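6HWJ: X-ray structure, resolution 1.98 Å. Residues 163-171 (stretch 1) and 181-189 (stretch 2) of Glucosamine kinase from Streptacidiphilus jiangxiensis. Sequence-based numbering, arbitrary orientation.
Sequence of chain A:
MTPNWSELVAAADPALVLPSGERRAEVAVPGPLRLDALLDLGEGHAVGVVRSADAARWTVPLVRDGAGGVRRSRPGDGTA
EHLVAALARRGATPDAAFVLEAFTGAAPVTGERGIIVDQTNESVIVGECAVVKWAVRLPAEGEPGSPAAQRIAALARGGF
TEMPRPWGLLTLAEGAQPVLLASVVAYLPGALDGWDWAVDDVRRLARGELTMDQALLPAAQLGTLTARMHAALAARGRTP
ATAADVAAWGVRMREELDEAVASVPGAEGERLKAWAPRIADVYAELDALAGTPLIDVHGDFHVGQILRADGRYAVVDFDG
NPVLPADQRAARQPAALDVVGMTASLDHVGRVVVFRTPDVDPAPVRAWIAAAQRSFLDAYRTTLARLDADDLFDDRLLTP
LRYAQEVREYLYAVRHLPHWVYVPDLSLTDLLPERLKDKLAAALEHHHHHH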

# COMPACT_ATOMS: atom_id res chain seq x y z
N MET A 163 -5.67 11.99 1.07
CA MET A 163 -5.75 10.69 1.71
C MET A 163 -6.87 10.78 2.75
O MET A 163 -7.21 11.88 3.18
CB MET A 163 -4.43 10.31 2.38
CG MET A 163 -3.97 11.29 3.43
SD MET A 163 -2.46 10.75 4.29
CE MET A 163 -2.08 12.18 5.25
N PRO A 164 -7.45 9.66 3.17
CA PRO A 164 -8.41 9.72 4.28
C PRO A 164 -7.77 10.46 5.44
O PRO A 164 -6.63 10.16 5.83
CB PRO A 164 -8.68 8.24 4.61
CG PRO A 164 -8.28 7.48 3.39
CD PRO A 164 -7.12 8.27 2.79
N ARG A 165 -8.47 11.47 5.96
CA ARG A 165 -7.88 12.29 6.99
C ARG A 165 -7.42 11.40 8.15
O ARG A 165 -8.20 10.60 8.66
CB ARG A 165 -8.88 13.33 7.51
CG ARG A 165 -8.28 14.24 8.59
CD ARG A 165 -9.34 14.82 9.50
NE ARG A 165 -10.00 15.98 8.93
CZ ARG A 165 -9.62 17.24 9.13
NH1 ARG A 165 -10.30 18.23 8.56
NH2 ARG A 165 -8.58 17.52 9.89
N PRO A 166 -6.16 11.50 8.59
CA PRO A 166 -5.73 10.74 9.75
C PRO A 166 -6.28 11.34 11.03
O PRO A 166 -6.24 12.55 11.22
CB PRO A 166 -4.20 10.84 9.70
CG PRO A 166 -3.96 12.14 9.04
CD PRO A 166 -5.05 12.30 8.01
N TRP A 167 -6.80 10.46 11.89
CA TRP A 167 -7.22 10.81 13.23
C TRP A 167 -6.17 10.46 14.27
O TRP A 167 -5.94 11.23 15.21
CB TRP A 167 -8.51 10.07 13.60
CG TRP A 167 -9.75 10.57 12.91
CD1 TRP A 167 -9.85 11.09 11.66
CD2 TRP A 167 -11.08 10.56 13.45
NE1 TRP A 167 -11.15 11.42 11.38
CE2 TRP A 167 -11.93 11.10 12.46
CE3 TRP A 167 -11.63 10.14 14.67
CZ2 TRP A 167 -13.30 11.23 12.65
CZ3 TRP A 167 -12.99 10.29 14.87
CH2 TRP A 167 -13.81 10.83 13.87
N GLY A 168 -5.53 9.29 14.14
CA GLY A 168 -4.51 8.92 15.09
C GLY A 168 -3.78 7.67 14.66
O GLY A 168 -4.23 6.91 13.79
N LEU A 169 -2.64 7.47 15.31
CA LEU A 169 -1.81 6.30 15.13
C LEU A 169 -1.37 5.79 16.50
O LEU A 169 -0.97 6.58 17.36
CB LEU A 169 -0.57 6.64 14.30
CG LEU A 169 -0.85 7.14 12.89
CD1 LEU A 169 0.40 7.74 12.29
CD2 LEU A 169 -1.38 5.99 12.05
N LEU A 170 -1.42 4.47 16.68
CA LEU A 170 -0.87 3.82 17.86
C LEU A 170 0.31 2.97 17.43
O LEU A 170 0.16 2.07 16.59
CB LEU A 170 -1.91 2.95 18.55
CG LEU A 170 -1.39 2.09 19.71
CD1 LEU A 170 -0.82 3.00 20.81
CD2 LEU A 170 -2.46 1.18 20.27
N THR A 171 1.49 3.26 17.99
CA THR A 171 2.69 2.52 17.67
C THR A 171 3.40 2.06 18.94
O THR A 171 3.20 2.62 20.03
CB THR A 171 3.67 3.36 16.82
OG1 THR A 171 4.03 4.54 17.55
CG2 THR A 171 3.02 3.75 15.50
N LEU A 181 0.49 -0.58 15.50
CA LEU A 181 -0.48 -1.43 16.18
C LEU A 181 -1.90 -1.12 15.76
O LEU A 181 -2.72 -2.05 15.69
CB LEU A 181 -0.36 -1.25 17.69
CG LEU A 181 1.02 -1.45 18.32
CD1 LEU A 181 0.94 -1.27 19.85
CD2 LEU A 181 1.58 -2.81 17.97
N ALA A 182 -2.20 0.16 15.47
CA ALA A 182 -3.54 0.57 15.05
C ALA A 182 -3.46 1.93 14.37
O ALA A 182 -2.69 2.80 14.78
CB ALA A 182 -4.51 0.66 16.23
N SER A 183 -4.29 2.11 13.35
CA SER A 183 -4.47 3.40 12.70
C SER A 183 -5.95 3.76 12.74
O SER A 183 -6.82 2.88 12.73
CB SER A 183 -3.98 3.36 11.25
OG SER A 183 -4.66 2.35 10.52
N VAL A 184 -6.22 5.06 12.80
CA VAL A 184 -7.56 5.61 12.76
C VAL A 184 -7.56 6.71 11.70
O VAL A 184 -6.80 7.67 11.79
CB VAL A 184 -8.00 6.17 14.11
CG1 VAL A 184 -9.47 6.53 14.11
CG2 VAL A 184 -7.71 5.15 15.22
N VAL A 185 -8.39 6.54 10.67
CA VAL A 185 -8.50 7.49 9.58
C VAL A 185 -9.98 7.71 9.26
O VAL A 185 -10.84 6.92 9.65
CB VAL A 185 -7.74 7.04 8.31
CG1 VAL A 185 -6.29 6.72 8.62
CG2 VAL A 185 -8.46 5.82 7.71
N ALA A 186 -10.24 8.76 8.49
CA ALA A 186 -11.60 9.09 8.12
C ALA A 186 -12.20 7.97 7.29
O ALA A 186 -11.50 7.30 6.51
CB ALA A 186 -11.64 10.40 7.34
N TYR A 187 -13.49 7.73 7.50
CA TYR A 187 -14.27 6.78 6.72
C TYR A 187 -14.85 7.51 5.50
O TYR A 187 -15.43 8.58 5.65
CB TYR A 187 -15.40 6.22 7.60
CG TYR A 187 -16.35 5.24 6.94
CD1 TYR A 187 -15.87 4.22 6.13
CD2 TYR A 187 -17.72 5.30 7.17
CE1 TYR A 187 -16.73 3.31 5.55
CE2 TYR A 187 -18.59 4.39 6.61
CZ TYR A 187 -18.09 3.40 5.80
OH TYR A 187 -18.94 2.49 5.22
N LEU A 188 -14.71 6.90 4.33
CA LEU A 188 -15.16 7.47 3.06
C LEU A 188 -16.17 6.53 2.43
O LEU A 188 -15.84 5.80 1.48
CB LEU A 188 -13.97 7.71 2.14
CG LEU A 188 -12.83 8.57 2.72
CD1 LEU A 188 -11.73 8.79 1.70
CD2 LEU A 188 -13.35 9.91 3.18
N PRO A 189 -17.43 6.54 2.90
CA PRO A 189 -18.37 5.48 2.47
C PRO A 189 -18.69 5.51 0.99
O PRO A 189 -18.86 4.44 0.38
CB PRO A 189 -19.63 5.76 3.33
CG PRO A 189 -19.55 7.22 3.66
CD PRO A 189 -18.06 7.54 3.78

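Adjacent antiparallel strands are held chiefly by their backbones, and the pairing of residues 166-171 with 181-186 in this glucosamine kinase illustrates how such a ladder absorbs an irregularity. Their directions lie 173° apart, and 651 Å² of surface is buried between the two stretches.

Met163 makes no contact, so the interface opens with Pro164, whose ring needs no polar partner: Pro164 CB lies 3.9 Å from Val185 CG2, and Pro164 CG lies 4.1 Å from Leu188 CD1. Arg165 contributes through its main chain. Arg165 O accepts a hydrogen bond from Ala186 N (2.8 Å) and also receives a CA-H...O contact from Val185 CA (3.3 Å), while the end of the long side chain leads away. Pro166, which has no amide hydrogen to donate, sits opposite Val185 in a non-hydrogen-bonded pair, a position that asks for none.

The register then slips by one residue. In this beta bulge, Val184 O accepts from two successive amides, Trp167 N at 2.8 Å and Gly168 N at 3.1 Å, and Val184 N returns a bond to Gly168 O (2.9 Å). The CA-to-CB bond of Trp167 points toward the other stretch, and Trp167 CB packs 3.7 Å from Val184 CG1, with the indole oblique to the neighbouring chain. Gly168 brings no side chain to the face that carries Val184.

Beyond the bulge, hydrogen-bonded and non-hydrogen-bonded pairs alternate as far as Leu170. Leu169 and Ser183 form a non-hydrogen-bonded pair with side chains on one face, and Leu169 CD2 lies 3.8 Å from Ser183 CB. Leu170 N donates to Ala182 O at 2.8 Å, nearly linear at 176°; departing from the regular pattern, Leu170 O accepts from both Leu181 N (2.9 Å) and Ala182 N (3.2 Å). The buried aliphatic side chain complements this polar ladder, with Leu170 CG 4.0 Å from Leu181 CB and Leu170 CB 4.2 Å from Ala182 CB. At Thr171 the CA-to-CB bond points away from the other stretch; Thr171 C lies 4.2 Å from Leu181 CD1.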